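Transcriptional regulator, MarR/EmrR family (Clostridium acetobutylicum, PDB 3JW4) probably binds DNA as a transcription factor of the MarR family, regulating the expression of target genes. Local coordinates at residues G48-N53 with I101-K106. Numbering follows the deposited sequence.
Sequences GYIYEN and IYVLPK. With GOL (glycerol), chain E.
Ile50 and Val103 carry the contact, meeting methyl to methyl where the last turn of helix 41-53 crosses strand 100-103. The axes of helix 48-53 and strand 101-103 approach to 7.3 Å at 99° between their directions. CG2 of Ile50, anti to its own backbone N, lies 3.6 Å from CG2 of Val103 and also rests on the carbonyl oxygen of Ile101. The other branch, through CG1, turns away from that carbonyl and brings Ile50 CD1 to 3.8 Å from CG2 of Ile101. Val103 CG2 is the shared piece: besides the isoleucine it sits 3.6 Å from the backbone N of Tyr51 and touches the CB of that tyrosine. No hydrogen bond joins 48-53 to 101-106 directly, and this buried part is held by apolar packing; Ile50 also packs on Ile58, and Ile101 on Leu63.

The tyrosine end is looser. CG stands anti to the backbone N (chi1 -172°), and the side chain of the exposed Tyr51 also touches Ala108 and Val111 of helix 105-126, while its ring meets Val103 CB only obliquely, at 4.2 Å from CD1. A glycerol, probably from the crystallisation liquor, bridges the segments here. Its O2 lies in the ring plane at the edge and hydrogen-bonds Tyr51 OH (3.1 Å), while its O3 donates to the carbonyl oxygen of Val103; Gln54 is a further partner of the glycerol. Packing of this helix against one strand of the two-stranded antiparallel hairpin, formed with strand 87-90, is characteristic of the winged helix-turn-helix domain of MarR regulators, in which the hairpin is the wing.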
ATOM      1  N   GLY B  48       7.777 -17.125   5.678  1.00 19.96           N
ATOM      2  CA  GLY B  48       8.105 -17.606   4.341  1.00 20.01           C
ATOM      3  C   GLY B  48       9.559 -17.340   3.959  1.00 19.89           C
ATOM      4  O   GLY B  48      10.236 -18.211   3.441  1.00 20.44           O
ATOM      5  N   TYR B  49      10.026 -16.124   4.190  1.00 20.25           N
ATOM      6  CA  TYR B  49      11.392 -15.739   3.843  1.00 20.60           C
ATOM      7  C   TYR B  49      12.357 -16.602   4.659  1.00 19.92           C
ATOM      8  O   TYR B  49      13.341 -17.125   4.141  1.00 19.25           O
ATOM      9  CB  TYR B  49      11.631 -14.240   4.140  1.00 21.72           C
ATOM     10  CG  TYR B  49      13.016 -13.782   3.755  1.00 24.99           C
ATOM     11  CD1 TYR B  49      13.319 -13.488   2.415  1.00 29.00           C
ATOM     12  CD2 TYR B  49      14.042 -13.733   4.688  1.00 27.33           C
ATOM     13  CE1 TYR B  49      14.612 -13.113   2.023  1.00 32.37           C
ATOM     14  CE2 TYR B  49      15.362 -13.353   4.305  1.00 31.69           C
ATOM     15  CZ  TYR B  49      15.624 -13.045   2.972  1.00 33.13           C
ATOM     16  OH  TYR B  49      16.882 -12.664   2.576  1.00 34.15           O
ATOM     17  N   ILE B  50      12.054 -16.790   5.940  1.00 19.27           N
ATOM     18  CA  ILE B  50      12.905 -17.606   6.770  1.00 18.75           C
ATOM     19  C   ILE B  50      12.920 -19.043   6.250  1.00 18.89           C
ATOM     20  O   ILE B  50      13.975 -19.613   6.053  1.00 17.40           O
ATOM     21  CB  ILE B  50      12.509 -17.598   8.237  1.00 19.19           C
ATOM     22  CG1 ILE B  50      12.596 -16.203   8.853  1.00 18.07           C
ATOM     23  CG2 ILE B  50      13.393 -18.532   9.005  1.00 17.70           C
ATOM     24  CD1 ILE B  50      11.861 -16.097  10.186  1.00 14.79           C
ATOM     25  N   TYR B  51      11.755 -19.613   5.998  1.00 19.09           N
ATOM     26  CA  TYR B  51      11.671 -20.971   5.489  1.00 19.88           C
ATOM     27  C   TYR B  51      12.495 -21.150   4.190  1.00 20.15           C
ATOM     28  O   TYR B  51      13.226 -22.107   4.050  1.00 18.08           O
ATOM     29  CB  TYR B  51      10.215 -21.349   5.224  1.00 21.37           C
ATOM     30  CG  TYR B  51      10.000 -22.811   4.878  1.00 23.74           C
ATOM     31  CD1 TYR B  51      10.359 -23.789   5.767  1.00 27.45           C
ATOM     32  CD2 TYR B  51       9.429 -23.200   3.671  1.00 29.41           C
ATOM     33  CE1 TYR B  51      10.176 -25.112   5.492  1.00 30.09           C
ATOM     34  CE2 TYR B  51       9.233 -24.557   3.376  1.00 31.73           C
ATOM     35  CZ  TYR B  51       9.617 -25.506   4.317  1.00 32.53           C
ATOM     36  OH  TYR B  51       9.479 -26.864   4.136  1.00 35.83           O
ATOM     37  N   GLU B  52      12.385 -20.198   3.274  1.00 20.21           N
ATOM     38  CA  GLU B  52      13.078 -20.282   1.981  1.00 21.43           C
ATOM     39  C   GLU B  52      14.599 -20.149   2.073  1.00 20.21           C
ATOM     40  O   GLU B  52      15.288 -20.746   1.297  1.00 19.55           O
ATOM     41  CB  GLU B  52      12.570 -19.192   1.043  1.00 21.91           C
ATOM     42  CG  GLU B  52      11.160 -19.400   0.613  1.00 27.41           C
ATOM     43  CD  GLU B  52      11.006 -19.880  -0.832  1.00 34.08           C
ATOM     44  OE1 GLU B  52       9.969 -19.508  -1.439  1.00 37.03           O
ATOM     45  OE2 GLU B  52      11.895 -20.621  -1.350  1.00 37.71           O
ATOM     46  N   ASN B  53      15.108 -19.377   3.034  1.00 19.63           N
ATOM     47  CA  ASN B  53      16.514 -19.012   3.064  1.00 19.42           C
ATOM     48  C   ASN B  53      17.281 -19.533   4.256  1.00 18.74           C
ATOM     49  O   ASN B  53      18.473 -19.263   4.368  1.00 18.89           O
ATOM     50  CB  ASN B  53      16.644 -17.492   3.005  1.00 19.69           C
ATOM     51  CG  ASN B  53      16.063 -16.915   1.733  1.00 22.38           C
ATOM     52  OD1 ASN B  53      16.671 -17.011   0.672  1.00 27.24           O
ATOM     53  ND2 ASN B  53      14.880 -16.315   1.829  1.00 23.95           N
ATOM     54  N   ILE B 101      18.305 -18.310  12.359  1.00 18.43           N
ATOM     55  CA  ILE B 101      16.882 -18.451  12.578  1.00 17.60           C
ATOM     56  C   ILE B 101      16.345 -19.555  11.634  1.00 16.75           C
ATOM     57  O   ILE B 101      16.664 -19.567  10.415  1.00 17.39           O
ATOM     58  CB  ILE B 101      16.171 -17.081  12.353  1.00 17.44           C
ATOM     59  CG1 ILE B 101      16.779 -16.008  13.284  1.00 19.41           C
ATOM     60  CG2 ILE B 101      14.674 -17.208  12.541  1.00 15.95           C
ATOM     61  CD1 ILE B 101      16.429 -14.600  12.914  1.00 18.94           C
ATOM     62  N   TYR B 102      15.606 -20.507  12.197  1.00 14.61           N
ATOM     63  CA  TYR B 102      14.990 -21.570  11.417  1.00 14.37           C
ATOM     64  C   TYR B 102      13.511 -21.682  11.728  1.00 13.79           C
ATOM     65  O   TYR B 102      13.088 -21.329  12.797  1.00 12.49           O
ATOM     66  CB  TYR B 102      15.646 -22.903  11.726  1.00 14.65           C
ATOM     67  CG  TYR B 102      17.077 -22.978  11.285  1.00 17.16           C
ATOM     68  CD1 TYR B 102      18.089 -22.492  12.100  1.00 19.70           C
ATOM     69  CD2 TYR B 102      17.421 -23.524  10.065  1.00 19.38           C
ATOM     70  CE1 TYR B 102      19.415 -22.567  11.711  1.00 24.38           C
ATOM     71  CE2 TYR B 102      18.763 -23.581   9.655  1.00 24.32           C
ATOM     72  CZ  TYR B 102      19.741 -23.099  10.496  1.00 25.71           C
ATOM     73  OH  TYR B 102      21.066 -23.147  10.149  1.00 33.22           O
ATOM     74  N   VAL B 103      12.736 -22.163  10.772  1.00 13.50           N
ATOM     75  CA  VAL B 103      11.348 -22.480  11.004  1.00 14.05           C
ATOM     76  C   VAL B 103      11.263 -23.847  11.702  1.00 13.48           C
ATOM     77  O   VAL B 103      12.030 -24.763  11.458  1.00 11.58           O
ATOM     78  CB  VAL B 103      10.572 -22.421   9.688  1.00 14.63           C
ATOM     79  CG1 VAL B 103       9.157 -22.706   9.882  1.00 16.69           C
ATOM     80  CG2 VAL B 103      10.682 -20.972   9.123  1.00 15.01           C
ATOM     81  N   LEU B 104      10.384 -23.953  12.669  1.00 13.00           N
ATOM     82  CA  LEU B 104      10.124 -25.268  13.261  1.00 12.75           C
ATOM     83  C   LEU B 104       9.002 -25.952  12.449  1.00 12.35           C
ATOM     84  O   LEU B 104       8.319 -25.275  11.703  1.00 11.62           O
ATOM     85  CB  LEU B 104       9.711 -25.051  14.713  1.00 12.99           C
ATOM     86  CG  LEU B 104      10.827 -24.695  15.681  1.00 12.11           C
ATOM     87  CD1 LEU B 104      10.257 -24.139  17.035  1.00 14.63           C
ATOM     88  CD2 LEU B 104      11.705 -25.919  15.926  1.00 15.08           C
ATOM     89  N   PRO B 105       8.755 -27.276  12.639  1.00 12.72           N
ATOM     90  CA  PRO B 105       7.662 -27.896  11.872  1.00 12.43           C
ATOM     91  C   PRO B 105       6.274 -27.240  11.977  1.00 12.21           C
ATOM     92  O   PRO B 105       5.574 -27.083  10.951  1.00 10.90           O
ATOM     93  CB  PRO B 105       7.643 -29.341  12.386  1.00 13.86           C
ATOM     94  CG  PRO B 105       9.103 -29.608  12.733  1.00 13.46           C
ATOM     95  CD  PRO B 105       9.657 -28.284  13.218  1.00 12.65           C
ATOM     96  N   LYS B 106       5.881 -26.811  13.158  1.00 11.53           N
ATOM     97  CA  LYS B 106       4.633 -26.067  13.280  1.00 13.40           C
ATOM     98  C   LYS B 106       4.627 -24.798  12.378  1.00 13.20           C
ATOM     99  O   LYS B 106       3.610 -24.404  11.797  1.00 13.01           O
ATOM    100  CB  LYS B 106       4.443 -25.674  14.737  1.00 13.75           C
ATOM    101  CG  LYS B 106       3.150 -24.937  15.086  1.00 15.21           C
ATOM    102  CD  LYS B 106       3.168 -24.615  16.596  1.00 16.22           C
ATOM    103  CE  LYS B 106       1.979 -23.888  17.050  1.00 18.04           C
ATOM    104  NZ  LYS B 106       2.034 -23.694  18.519  1.00 16.11           N
TER
HETATM  105  C1  GOL E 146      10.202 -28.673   9.325  1.00 60.98           C
HETATM  106  O1  GOL E 146       9.172 -29.571   8.949  1.00 60.89           O
HETATM  107  C2  GOL E 146      10.875 -28.101   8.084  1.00 61.78           C
HETATM  108  O2  GOL E 146       9.965 -28.110   6.985  1.00 62.87           O
HETATM  109  C3  GOL E 146      11.392 -26.681   8.379  1.00 62.37           C
HETATM  110  O3  GOL E 146      12.607 -26.665   9.105  1.00 61.41           O